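Side-chain contacts in glycoside hydrolase family 31 (Trueperella pyogenes, PDB 5I0F), which degrades cycloalternan, a cyclic glucan, probably through a covalent sugar-enzyme intermediate and a retaining mechanism: residues Asp18-Pro22 and Ala23-Ala27; Asp144-Pro148 and Asp149-Trp153. One frame throughout, in Å; residues are numbered along the deposited sequence.

Contact 1 (Asp18-Pro22 and Ala23-Ala27); sequences DQLYP and AIPIA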
ATOM      1  N   ASP A  18      -3.680 -12.287  23.877  1.00 26.79           N
ATOM      2  CA  ASP A  18      -4.549 -11.712  24.911  1.00 27.14           C
ATOM      3  C   ASP A  18      -6.000 -11.462  24.435  1.00 25.98           C
ATOM      4  O   ASP A  18      -6.699 -10.630  25.011  1.00 26.13           O
ATOM      5  CB  ASP A  18      -3.922 -10.387  25.402  1.00 28.38           C
ATOM      6  CG  ASP A  18      -3.800  -9.344  24.293  1.00 29.94           C
ATOM      7  OD1 ASP A  18      -4.053  -9.678  23.104  1.00 30.46           O
ATOM      8  OD2 ASP A  18      -3.452  -8.189  24.613  1.00 32.41           O
ATOM      9  N   GLN A  19      -6.450 -12.183  23.400  1.00 25.10           N
ATOM     10  CA  GLN A  19      -7.729 -11.888  22.745  1.00 24.49           C
ATOM     11  C   GLN A  19      -8.692 -13.064  22.682  1.00 24.42           C
ATOM     12  O   GLN A  19      -8.342 -14.184  23.035  1.00 25.17           O
ATOM     13  CB  GLN A  19      -7.509 -11.322  21.344  1.00 23.72           C
ATOM     14  CG  GLN A  19      -6.945 -12.285  20.313  1.00 24.16           C
ATOM     15  CD  GLN A  19      -6.936 -11.643  18.936  1.00 23.94           C
ATOM     16  OE1 GLN A  19      -5.962 -10.985  18.535  1.00 23.50           O
ATOM     17  NE2 GLN A  19      -8.056 -11.758  18.244  1.00 24.49           N
ATOM     18  N   LEU A  20      -9.917 -12.760  22.253  1.00 25.36           N
ATOM     19  CA  LEU A  20     -10.854 -13.767  21.792  1.00 26.00           C
ATOM     20  C   LEU A  20     -10.613 -14.114  20.315  1.00 27.24           C
ATOM     21  O   LEU A  20     -10.291 -13.227  19.522  1.00 28.01           O
ATOM     22  CB  LEU A  20     -12.278 -13.260  21.929  1.00 26.26           C
ATOM     23  CG  LEU A  20     -12.774 -12.938  23.331  1.00 26.12           C
ATOM     24  CD1 LEU A  20     -14.214 -12.446  23.254  1.00 26.74           C
ATOM     25  CD2 LEU A  20     -12.661 -14.161  24.214  1.00 26.87           C
ATOM     26  N   TYR A  21     -10.798 -15.381  19.963  1.00 28.19           N
ATOM     27  CA  TYR A  21     -10.773 -15.828  18.557  1.00 30.86           C
ATOM     28  C   TYR A  21     -11.912 -16.826  18.289  1.00 31.48           C
ATOM     29  O   TYR A  21     -11.895 -17.923  18.856  1.00 31.76           O
ATOM     30  CB  TYR A  21      -9.438 -16.463  18.170  1.00 32.87           C
ATOM     31  CG  TYR A  21      -9.409 -16.751  16.678  1.00 36.21           C
ATOM     32  CD1 TYR A  21      -9.379 -15.700  15.758  1.00 37.62           C
ATOM     33  CD2 TYR A  21      -9.518 -18.056  16.184  1.00 38.71           C
ATOM     34  CE1 TYR A  21      -9.393 -15.936  14.385  1.00 40.30           C
ATOM     35  CE2 TYR A  21      -9.531 -18.300  14.804  1.00 41.58           C
ATOM     36  CZ  TYR A  21      -9.465 -17.231  13.918  1.00 42.02           C
ATOM     37  OH  TYR A  21      -9.475 -17.440  12.557  1.00 46.49           O
ATOM     38  N   PRO A  22     -12.901 -16.484  17.454  1.00 32.34           N
ATOM     39  CA  PRO A  22     -13.001 -15.213  16.733  1.00 32.43           C
ATOM     40  C   PRO A  22     -13.251 -14.013  17.642  1.00 31.00           C
ATOM     41  O   PRO A  22     -13.795 -14.160  18.733  1.00 29.41           O
ATOM     42  CB  PRO A  22     -14.186 -15.432  15.782  1.00 33.74           C
ATOM     43  CG  PRO A  22     -14.961 -16.563  16.357  1.00 33.74           C
ATOM     44  CD  PRO A  22     -13.965 -17.429  17.062  1.00 33.88           C
ATOM     45  N   ALA A  23     -12.827 -12.840  17.180  1.00 31.36           N
ATOM     46  CA  ALA A  23     -12.896 -11.616  17.986  1.00 31.14           C
ATOM     47  C   ALA A  23     -14.336 -11.201  18.234  1.00 31.01           C
ATOM     48  O   ALA A  23     -14.599 -10.596  19.253  1.00 30.86           O
ATOM     49  CB  ALA A  23     -12.132 -10.473  17.323  1.00 31.76           C
ATOM     50  N   ILE A  24     -15.223 -11.497  17.276  1.00 31.36           N
ATOM     51  CA  ILE A  24     -16.692 -11.396  17.426  1.00 31.14           C
ATOM     52  C   ILE A  24     -17.202 -12.844  17.574  1.00 30.62           C
ATOM     53  O   ILE A  24     -17.311 -13.570  16.572  1.00 29.98           O
ATOM     54  CB  ILE A  24     -17.351 -10.715  16.192  1.00 32.50           C
ATOM     55  CG1 ILE A  24     -16.807  -9.288  15.979  1.00 33.83           C
ATOM     56  CG2 ILE A  24     -18.880 -10.719  16.295  1.00 32.93           C
ATOM     57  CD1 ILE A  24     -17.053  -8.326  17.131  1.00 33.95           C
ATOM     58  N   PRO A  25     -17.484 -13.286  18.825  1.00 29.90           N
ATOM     59  CA  PRO A  25     -17.876 -14.680  19.041  1.00 29.73           C
ATOM     60  C   PRO A  25     -19.167 -15.083  18.309  1.00 30.82           C
ATOM     61  O   PRO A  25     -20.124 -14.297  18.255  1.00 30.67           O
ATOM     62  CB  PRO A  25     -18.063 -14.758  20.563  1.00 30.00           C
ATOM     63  CG  PRO A  25     -17.198 -13.668  21.098  1.00 29.56           C
ATOM     64  CD  PRO A  25     -17.332 -12.566  20.102  1.00 29.47           C
ATOM     65  N   ILE A  26     -19.167 -16.295  17.737  1.00 31.62           N
ATOM     66  CA  ILE A  26     -20.304 -16.826  16.991  1.00 33.14           C
ATOM     67  C   ILE A  26     -20.833 -18.053  17.739  1.00 33.76           C
ATOM     68  O   ILE A  26     -20.089 -18.996  17.998  1.00 32.76           O
ATOM     69  CB  ILE A  26     -19.926 -17.144  15.517  1.00 34.17           C
ATOM     70  CG1 ILE A  26     -19.553 -15.833  14.807  1.00 34.27           C
ATOM     71  CG2 ILE A  26     -21.080 -17.825  14.789  1.00 36.20           C
ATOM     72  CD1 ILE A  26     -19.193 -15.980  13.343  1.00 36.01           C
ATOM     73  N   ALA A  27     -22.122 -18.014  18.087  1.00 35.20           N
ATOM     74  CA  ALA A  27     -22.793 -19.136  18.760  1.00 36.64           C
ATOM     75  C   ALA A  27     -22.662 -20.419  17.948  1.00 38.73           C
ATOM     76  O   ALA A  27     -22.741 -20.395  16.714  1.00 38.44           O
ATOM     77  CB  ALA A  27     -24.266 -18.820  18.983  1.00 37.88           C
TER

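Contact 2 (Asp144-Pro148 and Asp149-Trp153); sequences DRFIP and DSPLW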
ATOM      1  N   ASP A 144     -28.854  -5.906 -11.995  1.00 42.13           N
ATOM      2  CA  ASP A 144     -29.492  -7.231 -12.112  1.00 42.02           C
ATOM      3  C   ASP A 144     -28.693  -8.417 -11.553  1.00 37.70           C
ATOM      4  O   ASP A 144     -29.169  -9.547 -11.645  1.00 37.69           O
ATOM      5  CB  ASP A 144     -29.908  -7.512 -13.589  1.00 45.73           C
ATOM      6  CG  ASP A 144     -28.716  -7.528 -14.580  1.00 47.98           C
ATOM      7  OD1 ASP A 144     -27.574  -7.834 -14.194  1.00 49.95           O
ATOM      8  OD2 ASP A 144     -28.930  -7.237 -15.779  1.00 51.89           O
ATOM      9  N   ARG A 145     -27.504  -8.188 -10.984  1.00 33.45           N
ATOM     10  CA  ARG A 145     -26.695  -9.306 -10.457  1.00 31.26           C
ATOM     11  C   ARG A 145     -26.862  -9.598  -8.964  1.00 28.98           C
ATOM     12  O   ARG A 145     -26.474 -10.663  -8.507  1.00 27.34           O
ATOM     13  CB  ARG A 145     -25.214  -9.116 -10.799  1.00 30.46           C
ATOM     14  CG  ARG A 145     -24.917  -9.014 -12.300  1.00 30.60           C
ATOM     15  CD  ARG A 145     -25.508 -10.153 -13.126  1.00 31.04           C
ATOM     16  NE  ARG A 145     -25.034 -10.108 -14.519  1.00 31.40           N
ATOM     17  CZ  ARG A 145     -23.888 -10.623 -14.973  1.00 30.71           C
ATOM     18  NH1 ARG A 145     -23.063 -11.290 -14.166  1.00 29.43           N
ATOM     19  NH2 ARG A 145     -23.576 -10.484 -16.272  1.00 30.93           N
ATOM     20  N   PHE A 146     -27.438  -8.669  -8.211  1.00 28.16           N
ATOM     21  CA  PHE A 146     -27.712  -8.891  -6.780  1.00 27.12           C
ATOM     22  C   PHE A 146     -28.687 -10.043  -6.615  1.00 27.39           C
ATOM     23  O   PHE A 146     -29.711 -10.059  -7.277  1.00 27.69           O
ATOM     24  CB  PHE A 146     -28.329  -7.627  -6.185  1.00 27.37           C
ATOM     25  CG  PHE A 146     -28.701  -7.733  -4.722  1.00 27.25           C
ATOM     26  CD1 PHE A 146     -27.745  -8.042  -3.767  1.00 27.34           C
ATOM     27  CD2 PHE A 146     -30.000  -7.461  -4.293  1.00 28.48           C
ATOM     28  CE1 PHE A 146     -28.072  -8.101  -2.416  1.00 27.40           C
ATOM     29  CE2 PHE A 146     -30.330  -7.513  -2.943  1.00 28.46           C
ATOM     30  CZ  PHE A 146     -29.369  -7.845  -2.009  1.00 27.72           C
ATOM     31  N   ILE A 147     -28.367 -10.987  -5.736  1.00 26.83           N
ATOM     32  CA  ILE A 147     -29.238 -12.102  -5.398  1.00 27.39           C
ATOM     33  C   ILE A 147     -30.093 -11.669  -4.199  1.00 27.91           C
ATOM     34  O   ILE A 147     -29.588 -11.612  -3.068  1.00 26.98           O
ATOM     35  CB  ILE A 147     -28.406 -13.349  -5.014  1.00 27.53           C
ATOM     36  CG1 ILE A 147     -27.416 -13.739  -6.143  1.00 27.52           C
ATOM     37  CG2 ILE A 147     -29.301 -14.513  -4.629  1.00 28.11           C
ATOM     38  CD1 ILE A 147     -28.051 -14.096  -7.474  1.00 28.25           C
ATOM     39  N   PRO A 148     -31.376 -11.333  -4.434  1.00 29.20           N
ATOM     40  CA  PRO A 148     -32.146 -10.668  -3.369  1.00 30.15           C
ATOM     41  C   PRO A 148     -32.371 -11.457  -2.072  1.00 30.42           C
ATOM     42  O   PRO A 148     -32.508 -10.838  -1.026  1.00 30.61           O
ATOM     43  CB  PRO A 148     -33.476 -10.296  -4.040  1.00 30.87           C
ATOM     44  CG  PRO A 148     -33.561 -11.108  -5.280  1.00 31.26           C
ATOM     45  CD  PRO A 148     -32.175 -11.530  -5.665  1.00 30.07           C
ATOM     46  N   ASP A 149     -32.399 -12.784  -2.114  1.00 31.61           N
ATOM     47  CA  ASP A 149     -32.528 -13.566  -0.856  1.00 33.11           C
ATOM     48  C   ASP A 149     -31.170 -13.899  -0.179  1.00 31.72           C
ATOM     49  O   ASP A 149     -31.132 -14.616   0.827  1.00 30.74           O
ATOM     50  CB  ASP A 149     -33.380 -14.835  -1.059  1.00 35.62           C
ATOM     51  CG  ASP A 149     -32.673 -15.918  -1.894  1.00 38.37           C
ATOM     52  OD1 ASP A 149     -31.525 -15.715  -2.371  1.00 41.17           O
ATOM     53  OD2 ASP A 149     -33.278 -16.999  -2.075  1.00 42.35           O
ATOM     54  N   SER A 150     -30.074 -13.368  -0.717  1.00 29.51           N
ATOM     55  CA  SER A 150     -28.732 -13.683  -0.212  1.00 28.52           C
ATOM     56  C   SER A 150     -28.309 -12.997   1.103  1.00 27.76           C
ATOM     57  O   SER A 150     -27.528 -13.574   1.839  1.00 28.29           O
ATOM     58  CB  SER A 150     -27.691 -13.436  -1.319  1.00 27.65           C
ATOM     59  OG  SER A 150     -27.454 -12.050  -1.549  1.00 26.54           O
ATOM     60  N   PRO A 151     -28.832 -11.797   1.436  1.00 27.84           N
ATOM     61  CA  PRO A 151     -28.305 -11.144   2.649  1.00 27.64           C
ATOM     62  C   PRO A 151     -28.440 -11.919   3.966  1.00 28.48           C
ATOM     63  O   PRO A 151     -29.528 -12.368   4.322  1.00 29.48           O
ATOM     64  CB  PRO A 151     -29.087  -9.828   2.721  1.00 28.11           C
ATOM     65  CG  PRO A 151     -29.489  -9.548   1.320  1.00 27.93           C
ATOM     66  CD  PRO A 151     -29.766 -10.905   0.718  1.00 28.46           C
ATOM     67  N   LEU A 152     -27.329 -12.100   4.660  1.00 27.84           N
ATOM     68  CA  LEU A 152     -27.309 -12.627   6.028  1.00 28.17           C
ATOM     69  C   LEU A 152     -26.607 -11.627   6.955  1.00 27.09           C
ATOM     70  O   LEU A 152     -25.514 -11.146   6.632  1.00 26.41           O
ATOM     71  CB  LEU A 152     -26.573 -13.958   6.058  1.00 29.00           C
ATOM     72  CG  LEU A 152     -27.285 -15.165   5.428  1.00 30.60           C
ATOM     73  CD1 LEU A 152     -26.329 -16.348   5.328  1.00 30.90           C
ATOM     74  CD2 LEU A 152     -28.519 -15.538   6.223  1.00 31.41           C
ATOM     75  N   TRP A 153     -27.210 -11.352   8.112  1.00 26.49           N
ATOM     76  CA  TRP A 153     -26.746 -10.287   9.033  1.00 25.91           C
ATOM     77  C   TRP A 153     -26.245 -10.941  10.307  1.00 25.91           C
ATOM     78  O   TRP A 153     -26.947 -11.780  10.874  1.00 26.08           O
ATOM     79  CB  TRP A 153     -27.894  -9.311   9.333  1.00 26.14           C
ATOM     80  CG  TRP A 153     -28.488  -8.704   8.091  1.00 25.93           C
ATOM     81  CD1 TRP A 153     -29.501  -9.212   7.335  1.00 26.29           C
ATOM     82  CD2 TRP A 153     -28.080  -7.487   7.458  1.00 25.67           C
ATOM     83  NE1 TRP A 153     -29.758  -8.380   6.260  1.00 26.23           N
ATOM     84  CE2 TRP A 153     -28.904  -7.307   6.320  1.00 25.73           C
ATOM     85  CE3 TRP A 153     -27.117  -6.503   7.764  1.00 25.11           C
ATOM     86  CZ2 TRP A 153     -28.775  -6.205   5.462  1.00 25.64           C
ATOM     87  CZ3 TRP A 153     -26.985  -5.411   6.915  1.00 25.36           C
ATOM     88  CH2 TRP A 153     -27.821  -5.268   5.766  1.00 25.21           C
TER

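Contact 1 (Asp18-Pro22 and Ala23-Ala27)
Leu20 and Ala23 meet where the chain leaves the short strand 20-21 and bends through a cis peptide bond before Pro22. The two halves of this continuous run head in directions only 38° apart, but a tight turn lies between them, bringing Leu20 CA and Ala23 CA to 4.8 Å. No hydrogen bond joins 18-22 to 23-27. The polar approach across the turn is a CA-H...O contact, with Ala23 CA 3.4 Å from Leu20 O. The same carbonyl has a stronger partner within its own segment: Gln19 NE2 donates to Leu20 O over 3.0 Å in a nearly straight bond, 173° at the hydrogen. The carboxamide is turned so that the acceptor lies in its own plane, yet NE2 stands tilted from the plane of the carbonyl. At the other branch of that amide, Gln19 OE1 takes a bond from the backbone N of Ser16, which ties down both ends of the buried group. With Tyr21 and the cis Pro22 at its corners, this is a type VIb beta turn, a class that commonly lacks the closing backbone bond. It starts the connection from strand 20-21 to its antiparallel partner, strand 31-37, in the N-terminal beta domain. A chi1 of -62° sends the isobutyl group of Leu20 to Pro25, where CD1 reaches Pro25 CG at 3.9 Å, the side chains crossing at about a right angle. The two residues pack on Ile33 and Leu31 of strand 31-37. Within the turn, the Pro22 ring lies beside the following peptides, Pro22 CB being 3.7 Å from Ile24 O.

Contact 2 (Asp144-Pro148 and Asp149-Trp153)
The Phe146 ring meets Pro151 at its edge: Phe146 CZ lies 3.7 Å from Pro151 CG, close to the ring plane, and the two side chains cross at about a right angle. Over one face, offset toward the rim, sits Pro148 N, 4.1 Å above the plane. Phe146 CG is anti to the backbone N (chi1 178°), which extends the ring along the chain toward the proline that directly follows the turn. That turn is a type I beta turn from Ile147 to Ser150, leading from the loop after strand 138-141 into strand 152-155. The ring also packs on Ile139, Ile141 and Phe165, so it spans strands of two different sheets. Pro148 and Asp149 occupy the turn's corners. Its closing bond runs from Ser150 N to Ile147 O, 3.0 Å long and 158° at the hydrogen, with the donor well above the carbonyl plane. The serine hydroxyl reinforces it: Ser150 OG donates to the same oxygen and lies in the carbonyl plane. Ile147 O is thus gripped twice by one residue, from two distinct directions. Ser150 OG is in turn hydrogen-bonded with the backbone N of Ala166, joining the turn to strand 160-168. Ile147 CG2 lies 3.4 Å from Asp149 OD1, the side chains side by side and pointing the same way. Pro151 CD turns back to within 3.3 Å of Pro148 O.

Overall arrangement
Both contacts are local bends at the ends of short strands, about 27 Å apart between centres, and they do not touch. Contact 1 is partly buried and belongs to the N-terminal beta domain, whereas contact 2 is a surface turn ahead of strand 152-155. They share no strand. Each sets a proline of its second segment against an apolar residue of its first, an aliphatic one in contact 1 and an aromatic one in contact 2. The turns themselves differ in kind: contact 1 is a type VIb turn shaped by its cis-proline, while contact 2 is a type I turn with trans peptides, held by hydrogen bonds.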